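Local coordinates for protein ABC-type phosphate transport system, periplasmic component (Lactobacillus brevis, PDB 4ECF) that probably binds phosphate as the solute-binding component of a PstSACB-type ABC transporter that imports it across the cytoplasmic membrane, at residues A[22-25]-A[26-30]; A[192-195]-A[196-200]; A[221-224]-A[225-229]; A[231-234]-A[235-239]. All coordinates share one frame; numbering follows the deposited sequence.

Interaction 1: residues A[22-25]-A[26-30]; sequences GEQY and TGEHL
Thr26 folds back onto the preceding turn of helix 15-28, its N bonded to Gly22 O at 3.0 Å. With chi1 at 60°, its hydroxyl OG1 faces the preceding turn and lies 3.3 Å from Gly22 O, with Glu23 O equally near; both bonds are weak and compete for one proton. Gly27 N then donates to Glu23 O at 3.1 Å. At Glu28 the backbone N makes only weak bonds, to Gln24 O and Tyr25 O, as the helix runs out. The Glu28 side chain lies alongside that of Gln24, pointing the same way, with OE2 3.3 Å from Gln24 CG, while OE1 is hydrogen-bonded to Tyr226 OH. His29, already beyond the helix, turns its ring back over Tyr25. Its ND1 donates to Tyr25 O at 2.8 Å, with the oxygen in the imidazole plane, and the same ring forms an offset stack on the phenol ring, centroids 3.8 Å apart and planes at 8°. Bond and stack together fix the rotation of the imidazole. A leucine in place of Tyr25 would probably cost His29 its flat partner and leave the imidazole freer to turn. The helix belongs to the beta-alpha-beta unit of strand 4-10, helix 15-28 and strand 32-39: Tyr25 and Thr26 pack on Thr32 and Ile34, Tyr25 meets Tyr226 of helix 218-228 edge-to-face, and Gln24 touches Ile232 and Leu236 of helix 230-239.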
loop_
_atom_site.group_PDB
_atom_site.type_symbol
_atom_site.label_atom_id
_atom_site.label_comp_id
_atom_site.label_asym_id
_atom_site.label_seq_id
_atom_site.Cartn_x
_atom_site.Cartn_y
_atom_site.Cartn_z
ATOM N N GLY A 22 3.987 12.951 -10.784
ATOM C CA GLY A 22 5.246 13.288 -11.447
ATOM C C GLY A 22 5.027 13.704 -12.886
ATOM O O GLY A 22 5.581 14.696 -13.312
ATOM N N GLU A 23 4.223 12.953 -13.648
ATOM C CA GLU A 23 4.007 13.307 -15.056
ATOM C C GLU A 23 3.214 14.603 -15.161
ATOM O O GLU A 23 3.458 15.442 -16.030
ATOM C CB GLU A 23 3.270 12.171 -15.814
ATOM C CG GLU A 23 3.219 12.396 -17.334
ATOM C CD GLU A 23 2.127 13.376 -17.792
ATOM O OE1 GLU A 23 1.067 13.431 -17.119
ATOM O OE2 GLU A 23 2.324 14.108 -18.814
ATOM N N GLN A 24 2.256 14.776 -14.270
ATOM C CA GLN A 24 1.504 16.005 -14.271
ATOM C C GLN A 24 2.411 17.204 -13.945
ATOM O O GLN A 24 2.368 18.209 -14.636
ATOM C CB GLN A 24 0.306 15.894 -13.339
ATOM C CG GLN A 24 -0.684 17.037 -13.531
ATOM C CD GLN A 24 -1.968 16.804 -12.799
ATOM O OE1 GLN A 24 -2.230 17.453 -11.772
ATOM N NE2 GLN A 24 -2.776 15.889 -13.311
ATOM N N TYR A 25 3.249 17.061 -12.921
ATOM C CA TYR A 25 4.175 18.114 -12.531
ATOM C C TYR A 25 5.107 18.476 -13.695
ATOM O O TYR A 25 5.270 19.635 -14.050
ATOM C CB TYR A 25 5.020 17.651 -11.331
ATOM C CG TYR A 25 5.873 18.782 -10.815
ATOM C CD1 TYR A 25 7.098 19.102 -11.396
ATOM C CD2 TYR A 25 5.415 19.613 -9.821
ATOM C CE1 TYR A 25 7.848 20.184 -10.960
ATOM C CE2 TYR A 25 6.170 20.682 -9.382
ATOM C CZ TYR A 25 7.376 20.974 -9.959
ATOM O OH TYR A 25 8.133 22.079 -9.530
ATOM N N THR A 26 5.695 17.465 -14.326
ATOM C CA THR A 26 6.688 17.746 -15.376
ATOM C C THR A 26 6.063 18.384 -16.624
ATOM O O THR A 26 6.706 19.189 -17.321
ATOM C CB THR A 26 7.555 16.545 -15.769
ATOM O OG1 THR A 26 6.783 15.473 -16.273
ATOM C CG2 THR A 26 8.447 16.082 -14.569
ATOM N N GLY A 27 4.809 18.043 -16.915
ATOM C CA GLY A 27 4.116 18.670 -18.051
ATOM C C GLY A 27 3.716 20.100 -17.756
ATOM O O GLY A 27 3.432 20.865 -18.665
ATOM N N GLU A 28 3.657 20.457 -16.478
ATOM C CA GLU A 28 3.333 21.840 -16.049
ATOM C C GLU A 28 4.567 22.711 -15.730
ATOM O O GLU A 28 4.433 23.917 -15.537
ATOM C CB GLU A 28 2.409 21.758 -14.809
ATOM C CG GLU A 28 1.022 21.222 -15.166
ATOM C CD GLU A 28 0.140 20.868 -13.969
ATOM O OE1 GLU A 28 0.512 21.222 -12.853
ATOM O OE2 GLU A 28 -0.945 20.273 -14.160
ATOM N N HIS A 29 5.748 22.093 -15.632
ATOM C CA HIS A 29 6.998 22.805 -15.254
ATOM C C HIS A 29 8.078 22.431 -16.227
ATOM O O HIS A 29 8.653 21.335 -16.171
ATOM C CB HIS A 29 7.373 22.424 -13.829
ATOM C CG HIS A 29 6.333 22.817 -12.819
ATOM N ND1 HIS A 29 5.259 22.049 -12.545
ATOM C CD2 HIS A 29 6.234 23.964 -11.999
ATOM C CE1 HIS A 29 4.498 22.669 -11.604
ATOM N NE2 HIS A 29 5.092 23.838 -11.277
ATOM N N LEU A 30 8.312 23.294 -17.187
ATOM C CA LEU A 30 9.277 23.028 -18.253
ATOM C C LEU A 30 10.686 22.764 -17.702
ATOM O O LEU A 30 11.104 23.381 -16.761
ATOM C CB LEU A 30 9.311 24.209 -19.216
ATOM C CG LEU A 30 10.035 24.029 -20.567
ATOM C CD1 LEU A 30 9.322 22.992 -21.440
ATOM C CD2 LEU A 30 10.114 25.387 -21.264
#

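Interaction 2: residues A[192-195]-A[196-200]; sequences PTEV and NVTTN
Asn196 sets its side chain against the hydroxyl of Thr193, three residues back at the start of helix 194-198. Its CB comes 3.4 Å from Thr193 OG1, and CG lies 3.3 Å from the same oxygen. At the amide end the two branches part. OD1 is the branch nearer Val195, with CG1 of that residue 4.1 Å away. ND2 stands 3.2 Å from Thr193 OG1, but at an angle too poor for a hydrogen bond; its real partner is Ala191 O, just before the helix. The bond that does join the two residues runs from the backbone: Asn196 N donates to Thr193 OG1 at 3.2 Å, and the threonine's chi1 of 67° sets OG1 between its own backbone N and carbonyl carbon, facing that amide. The main chain of Thr193 is used as well, its O accepting from Val197 N.

One turn later another threonine hydroxyl is at work. Thr198 OG1 donates to Val195 O at 2.7 Å, a carbonyl that also takes a weak bond from Thr199 N, while Thr198 N closes a regular turn onto Glu194 O. Toward the rest of the fold, Glu194 OE2 is bonded to Gln247 NE2, and Val197 packs on Val80 of strand 73-87. Asn200, with positive phi, takes the chain out of the helix, its N bonded to Val197 O. Thr193 is thus a classical threonine N-cap, its hydroxyl satisfying an amide of the first turn in a helix barely longer than one turn.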
loop_
_atom_site.group_PDB
_atom_site.type_symbol
_atom_site.label_atom_id
_atom_site.label_comp_id
_atom_site.label_asym_id
_atom_site.label_seq_id
_atom_site.Cartn_x
_atom_site.Cartn_y
_atom_site.Cartn_z
ATOM N N PRO A 192 -14.398 -3.025 1.455
ATOM C CA PRO A 192 -13.160 -2.232 1.310
ATOM C C PRO A 192 -13.478 -0.987 0.468
ATOM O O PRO A 192 -13.174 -0.951 -0.716
ATOM C CB PRO A 192 -12.212 -3.175 0.585
ATOM C CG PRO A 192 -13.096 -4.158 -0.154
ATOM C CD PRO A 192 -14.358 -4.278 0.689
ATOM N N THR A 193 -14.068 0.005 1.130
ATOM C CA THR A 193 -14.466 1.271 0.526
ATOM C C THR A 193 -13.707 2.446 1.186
ATOM O O THR A 193 -13.236 2.350 2.339
ATOM C CB THR A 193 -15.971 1.493 0.677
ATOM O OG1 THR A 193 -16.331 1.673 2.054
ATOM C CG2 THR A 193 -16.782 0.358 0.060
ATOM N N GLU A 194 -13.680 3.571 0.473
ATOM C CA GLU A 194 -13.083 4.801 0.986
ATOM C C GLU A 194 -13.753 5.235 2.276
ATOM O O GLU A 194 -13.090 5.510 3.254
ATOM C CB GLU A 194 -13.249 5.926 -0.063
ATOM C CG GLU A 194 -12.993 7.332 0.506
ATOM C CD GLU A 194 -13.368 8.471 -0.433
ATOM O OE1 GLU A 194 -14.587 8.690 -0.678
ATOM O OE2 GLU A 194 -12.434 9.176 -0.878
ATOM N N VAL A 195 -15.087 5.254 2.308
ATOM C CA VAL A 195 -15.794 5.713 3.499
ATOM C C VAL A 195 -15.440 4.859 4.691
ATOM O O VAL A 195 -15.220 5.351 5.803
ATOM C CB VAL A 195 -17.337 5.819 3.284
ATOM C CG1 VAL A 195 -17.960 4.475 2.939
ATOM C CG2 VAL A 195 -18.014 6.463 4.483
ATOM N N ASN A 196 -15.358 3.543 4.473
ATOM C CA ASN A 196 -15.048 2.679 5.601
ATOM C C ASN A 196 -13.606 2.879 6.122
ATOM O O ASN A 196 -13.326 2.622 7.277
ATOM C CB ASN A 196 -15.314 1.226 5.229
ATOM C CG ASN A 196 -16.817 0.877 5.199
ATOM O OD1 ASN A 196 -17.644 1.567 5.805
ATOM N ND2 ASN A 196 -17.153 -0.205 4.516
ATOM N N VAL A 197 -12.666 3.275 5.258
ATOM C CA VAL A 197 -11.304 3.580 5.736
ATOM C C VAL A 197 -11.360 4.867 6.581
ATOM O O VAL A 197 -10.757 4.934 7.661
ATOM C CB VAL A 197 -10.335 3.762 4.543
ATOM C CG1 VAL A 197 -9.002 4.338 5.035
ATOM C CG2 VAL A 197 -10.085 2.448 3.805
ATOM N N THR A 198 -12.132 5.859 6.126
ATOM C CA THR A 198 -12.149 7.133 6.856
ATOM C C THR A 198 -12.587 6.982 8.300
ATOM O O THR A 198 -12.149 7.729 9.163
ATOM C CB THR A 198 -13.002 8.213 6.168
ATOM O OG1 THR A 198 -14.392 7.883 6.265
ATOM C CG2 THR A 198 -12.572 8.466 4.725
ATOM N N THR A 199 -13.488 6.043 8.575
ATOM C CA THR A 199 -13.986 5.824 9.922
ATOM C C THR A 199 -13.232 4.738 10.717
ATOM O O THR A 199 -13.576 4.441 11.892
ATOM C CB THR A 199 -15.456 5.377 9.849
ATOM O OG1 THR A 199 -15.511 4.124 9.139
ATOM C CG2 THR A 199 -16.328 6.428 9.133
ATOM N N ASN A 200 -12.289 4.073 10.051
ATOM C CA ASN A 200 -11.616 2.879 10.562
ATOM C C ASN A 200 -12.553 1.666 10.730
ATOM O O ASN A 200 -12.156 0.696 11.340
ATOM C CB ASN A 200 -10.831 3.164 11.879
ATOM C CG ASN A 200 -9.743 2.135 12.159
ATOM O OD1 ASN A 200 -8.909 1.872 11.289
ATOM N ND2 ASN A 200 -9.732 1.554 13.375
#

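Interaction 3: residues A[221-224]-A[225-229]; sequences KAFI and TYVQS
Val227 lays its CG2 methyl over one face of the Phe223 ring, 3.9 Å from the centroid and 20° off the ring normal. This CH-pi contact is offset toward the rim, so that Phe223 CE1 is the ring atom nearest the methyl, at 3.7 Å. With CG anti to the backbone N (chi1 178°), the ring extends along the helix toward the next turn. On an adjoining side of the helix Ile224 and Gln228 lie side by side, Ile224 CG2 3.8 Å from Gln228 OE1; the far end of the glutamine is fixed by a bond from NE2 to Arg77 O.

Regular main-chain bonds set this spacing. Thr225 N reaches Lys221 O at 3.0 Å, almost straight at 172°, and Val227 N donates to Phe223 O at 2.9 Å. Tyr226 O is gripped twice, by Ser229 N and by Ser229 OG, the hydroxyl at 2.7 Å in the carbonyl plane. Farther out, Phe223 and Val227 rest on Ala21, and Ile224 on Ile55, Leu210 and Thr212. The arrangement is that of an amphipathic helix packed against both the sheet and helix 15-28 of an alpha/beta domain, with Ser229 both closing helix 218-228 and standing as N-cap of helix 230-239.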
loop_
_atom_site.group_PDB
_atom_site.type_symbol
_atom_site.label_atom_id
_atom_site.label_comp_id
_atom_site.label_asym_id
_atom_site.label_seq_id
_atom_site.Cartn_x
_atom_site.Cartn_y
_atom_site.Cartn_z
ATOM N N LYS A 221 11.903 19.346 -3.174
ATOM C CA LYS A 221 11.035 20.136 -2.294
ATOM C C LYS A 221 9.784 20.592 -3.049
ATOM O O LYS A 221 8.651 20.444 -2.530
ATOM C CB LYS A 221 11.799 21.350 -1.752
ATOM C CG LYS A 221 10.958 22.315 -0.934
ATOM C CD LYS A 221 11.832 23.472 -0.474
ATOM C CE LYS A 221 11.108 24.538 0.333
ATOM N NZ LYS A 221 10.656 24.039 1.677
ATOM N N ALA A 222 9.980 21.113 -4.258
ATOM C CA ALA A 222 8.873 21.603 -5.047
ATOM C C ALA A 222 7.853 20.530 -5.373
ATOM O O ALA A 222 6.649 20.760 -5.289
ATOM C CB ALA A 222 9.365 22.286 -6.323
ATOM N N PHE A 223 8.328 19.340 -5.747
ATOM C CA PHE A 223 7.420 18.268 -6.069
ATOM C C PHE A 223 6.616 17.808 -4.848
ATOM O O PHE A 223 5.402 17.561 -4.945
ATOM C CB PHE A 223 8.200 17.104 -6.654
ATOM C CG PHE A 223 7.373 15.899 -6.985
ATOM C CD1 PHE A 223 6.295 15.992 -7.842
ATOM C CD2 PHE A 223 7.727 14.656 -6.496
ATOM C CE1 PHE A 223 5.558 14.880 -8.173
ATOM C CE2 PHE A 223 7.001 13.540 -6.841
ATOM C CZ PHE A 223 5.915 13.650 -7.679
ATOM N N ILE A 224 7.290 17.618 -3.722
ATOM C CA ILE A 224 6.555 17.234 -2.506
ATOM C C ILE A 224 5.486 18.278 -2.152
ATOM O O ILE A 224 4.303 17.913 -1.872
ATOM C CB ILE A 224 7.523 16.911 -1.338
ATOM C CG1 ILE A 224 8.351 15.668 -1.658
ATOM C CG2 ILE A 224 6.734 16.688 -0.044
ATOM C CD1 ILE A 224 9.480 15.498 -0.672
ATOM N N THR A 225 5.851 19.559 -2.176
ATOM C CA THR A 225 4.888 20.638 -1.959
ATOM C C THR A 225 3.668 20.503 -2.917
ATOM O O THR A 225 2.513 20.579 -2.500
ATOM C CB THR A 225 5.571 21.965 -2.135
ATOM O OG1 THR A 225 6.576 22.088 -1.115
ATOM C CG2 THR A 225 4.571 23.128 -2.061
ATOM N N TYR A 226 3.955 20.213 -4.186
ATOM C CA TYR A 226 2.909 20.010 -5.191
ATOM C C TYR A 226 1.984 18.849 -4.861
ATOM O O TYR A 226 0.769 19.007 -4.865
ATOM C CB TYR A 226 3.565 19.840 -6.568
ATOM C CG TYR A 226 2.633 19.676 -7.730
ATOM C CD1 TYR A 226 2.144 20.777 -8.424
ATOM C CD2 TYR A 226 2.350 18.427 -8.226
ATOM C CE1 TYR A 226 1.338 20.613 -9.528
ATOM C CE2 TYR A 226 1.544 18.272 -9.356
ATOM C CZ TYR A 226 1.059 19.352 -9.989
ATOM O OH TYR A 226 0.246 19.208 -11.107
ATOM N N VAL A 227 2.551 17.687 -4.491
ATOM C CA VAL A 227 1.762 16.533 -4.148
ATOM C C VAL A 227 0.874 16.815 -2.911
ATOM O O VAL A 227 -0.256 16.403 -2.878
ATOM C CB VAL A 227 2.646 15.290 -3.885
ATOM C CG1 VAL A 227 1.818 14.131 -3.371
ATOM C CG2 VAL A 227 3.422 14.897 -5.138
ATOM N N GLN A 228 1.368 17.603 -1.970
ATOM C CA GLN A 228 0.595 17.921 -0.739
ATOM C C GLN A 228 -0.388 19.106 -0.940
ATOM O O GLN A 228 -1.158 19.448 -0.029
ATOM C CB GLN A 228 1.580 18.286 0.384
ATOM C CG GLN A 228 2.352 17.118 0.904
ATOM C CD GLN A 228 3.340 17.467 1.995
ATOM O OE1 GLN A 228 4.033 18.474 1.937
ATOM N NE2 GLN A 228 3.384 16.611 3.024
ATOM N N SER A 229 -0.378 19.756 -2.095
ATOM C CA SER A 229 -1.115 21.002 -2.267
ATOM C C SER A 229 -2.601 20.681 -2.406
ATOM O O SER A 229 -2.941 19.621 -2.962
ATOM C CB SER A 229 -0.601 21.786 -3.489
ATOM O OG SER A 229 -0.924 21.097 -4.688
#

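Interaction 4: residues A[231-234]-A[235-239]; sequences AIQN and TLVRQ
Ala231 O accepts a 2.7 Å hydrogen bond from Thr235 OG1, which approaches in the carbonyl plane, on a lone pair. The next carbonyl, Ile232 O, takes Val237 N at 3.2 Å and a nearly straight 174°, five residues on instead of four, and a weak bond from Thr235 N; the Ile232 side chain sets CG2 4.3 Å from Leu236 CB. Gln233 bends at chi2 (-71°), bringing NE2 to 3.7 Å from Val237 CG2, though its amide is held elsewhere: NE2 by Val78 O and Val227 O, OE1 by Ser244 OG. Its own carbonyl receives a weak bond from Arg238 NE at 3.4 Å, near the guanidinium plane. Asn234 runs beside Arg238, with OD1 3.2 Å from NH2 but badly angled for a bond, the two planes 74° apart. Instead, NH2 makes a long, weak ion pair with Asp246. A methionine in place of Arg238 would probably leave Gln233 O without this donor and Asp246 without its distant counter-charge. The chemistry is that of a kinked helix with a pi-type turn: Val237 N has slipped past Gln233 O to Ile232 O, and side-chain donors, the Thr235 hydroxyl and the Arg238 NE, serve carbonyls that a regular turn would join to backbone amides.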
loop_
_atom_site.group_PDB
_atom_site.type_symbol
_atom_site.label_atom_id
_atom_site.label_comp_id
_atom_site.label_asym_id
_atom_site.label_seq_id
_atom_site.Cartn_x
_atom_site.Cartn_y
_atom_site.Cartn_z
ATOM N N ALA A 231 -4.880 21.680 -4.312
ATOM C CA ALA A 231 -5.316 21.447 -5.675
ATOM C C ALA A 231 -5.120 19.998 -6.067
ATOM O O ALA A 231 -5.975 19.426 -6.710
ATOM C CB ALA A 231 -4.609 22.389 -6.653
ATOM N N ILE A 232 -4.032 19.371 -5.633
ATOM C CA ILE A 232 -3.701 18.009 -6.060
ATOM C C ILE A 232 -4.314 16.895 -5.155
ATOM O O ILE A 232 -4.747 15.809 -5.609
ATOM C CB ILE A 232 -2.178 17.853 -6.142
ATOM C CG1 ILE A 232 -1.632 18.769 -7.257
ATOM C CG2 ILE A 232 -1.787 16.384 -6.308
ATOM C CD1 ILE A 232 -2.480 18.754 -8.520
ATOM N N GLN A 233 -4.349 17.216 -3.864
ATOM C CA GLN A 233 -5.100 16.474 -2.857
ATOM C C GLN A 233 -6.591 16.353 -3.202
ATOM O O GLN A 233 -7.153 15.322 -3.034
ATOM C CB GLN A 233 -4.929 17.136 -1.486
ATOM C CG GLN A 233 -3.514 17.045 -0.913
ATOM C CD GLN A 233 -3.156 15.628 -0.482
ATOM O OE1 GLN A 233 -3.904 15.005 0.268
ATOM N NE2 GLN A 233 -2.043 15.118 -0.968
ATOM N N ASN A 234 -7.194 17.410 -3.728
ATOM C CA ASN A 234 -8.649 17.387 -4.025
ATOM C C ASN A 234 -9.014 16.666 -5.334
ATOM O O ASN A 234 -10.181 16.385 -5.577
ATOM C CB ASN A 234 -9.188 18.821 -4.044
ATOM C CG ASN A 234 -9.206 19.440 -2.663
ATOM O OD1 ASN A 234 -9.352 18.732 -1.665
ATOM N ND2 ASN A 234 -9.042 20.757 -2.592
ATOM N N THR A 235 -8.016 16.415 -6.175
ATOM C CA THR A 235 -8.206 15.863 -7.495
ATOM C C THR A 235 -7.522 14.484 -7.651
ATOM O O THR A 235 -8.133 13.414 -7.478
ATOM C CB THR A 235 -7.719 16.896 -8.565
ATOM O OG1 THR A 235 -6.343 17.291 -8.300
ATOM C CG2 THR A 235 -8.618 18.153 -8.579
ATOM N N LEU A 236 -6.238 14.511 -7.959
ATOM C CA LEU A 236 -5.522 13.333 -8.411
ATOM C C LEU A 236 -5.467 12.240 -7.338
ATOM O O LEU A 236 -5.652 11.053 -7.615
ATOM C CB LEU A 236 -4.119 13.780 -8.839
ATOM C CG LEU A 236 -3.281 12.953 -9.808
ATOM C CD1 LEU A 236 -4.065 12.779 -11.099
ATOM C CD2 LEU A 236 -1.951 13.670 -10.065
ATOM N N VAL A 237 -5.243 12.647 -6.089
ATOM C CA VAL A 237 -5.131 11.697 -4.976
ATOM C C VAL A 237 -6.373 10.813 -4.878
ATOM O O VAL A 237 -6.300 9.589 -4.887
ATOM C CB VAL A 237 -4.776 12.463 -3.651
ATOM C CG1 VAL A 237 -4.974 11.585 -2.421
ATOM C CG2 VAL A 237 -3.375 13.018 -3.766
ATOM N N ARG A 238 -7.535 11.467 -4.868
ATOM C CA ARG A 238 -8.823 10.794 -4.820
ATOM C C ARG A 238 -9.153 9.979 -6.087
ATOM O O ARG A 238 -9.662 8.879 -6.010
ATOM C CB ARG A 238 -9.922 11.839 -4.517
ATOM C CG ARG A 238 -9.498 12.856 -3.452
ATOM C CD ARG A 238 -10.666 13.593 -2.814
ATOM N NE ARG A 238 -10.226 14.607 -1.832
ATOM C CZ ARG A 238 -11.051 15.248 -0.994
ATOM N NH1 ARG A 238 -12.358 14.974 -0.999
ATOM N NH2 ARG A 238 -10.579 16.157 -0.136
ATOM N N GLN A 239 -8.835 10.518 -7.269
ATOM C CA GLN A 239 -9.081 9.781 -8.519
ATOM C C GLN A 239 -8.383 8.443 -8.605
ATOM O O GLN A 239 -8.893 7.510 -9.206
ATOM C CB GLN A 239 -8.588 10.560 -9.726
ATOM C CG GLN A 239 -9.305 11.830 -10.062
ATOM C CD GLN A 239 -8.453 12.648 -11.023
ATOM O OE1 GLN A 239 -7.810 12.104 -11.948
ATOM N NE2 GLN A 239 -8.401 13.937 -10.784
#

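Interactions 1, 3 and 4 form one cluster of helices on the same side of the chain's centre, whereas interaction 2 stands apart, its nearest atoms about 17 Å from interaction 1 but only about 5 Å from interaction 4. All four are partly buried; interactions 3 and 4 bury three residues each, interactions 1 and 2 only two. Interactions 3 and 4 occupy consecutive helices, and both touch helix 15-28, the element of interaction 1. Chemistry follows place: interaction 3 turns an apolar ring-and-methyl contact inward, interaction 1 finishes its helix with an aromatic stack, interaction 4 spends polar side chains on a helix irregularity, and interaction 2 relies on threonine hydroxyls and a side-chain amide to bound a very short helix.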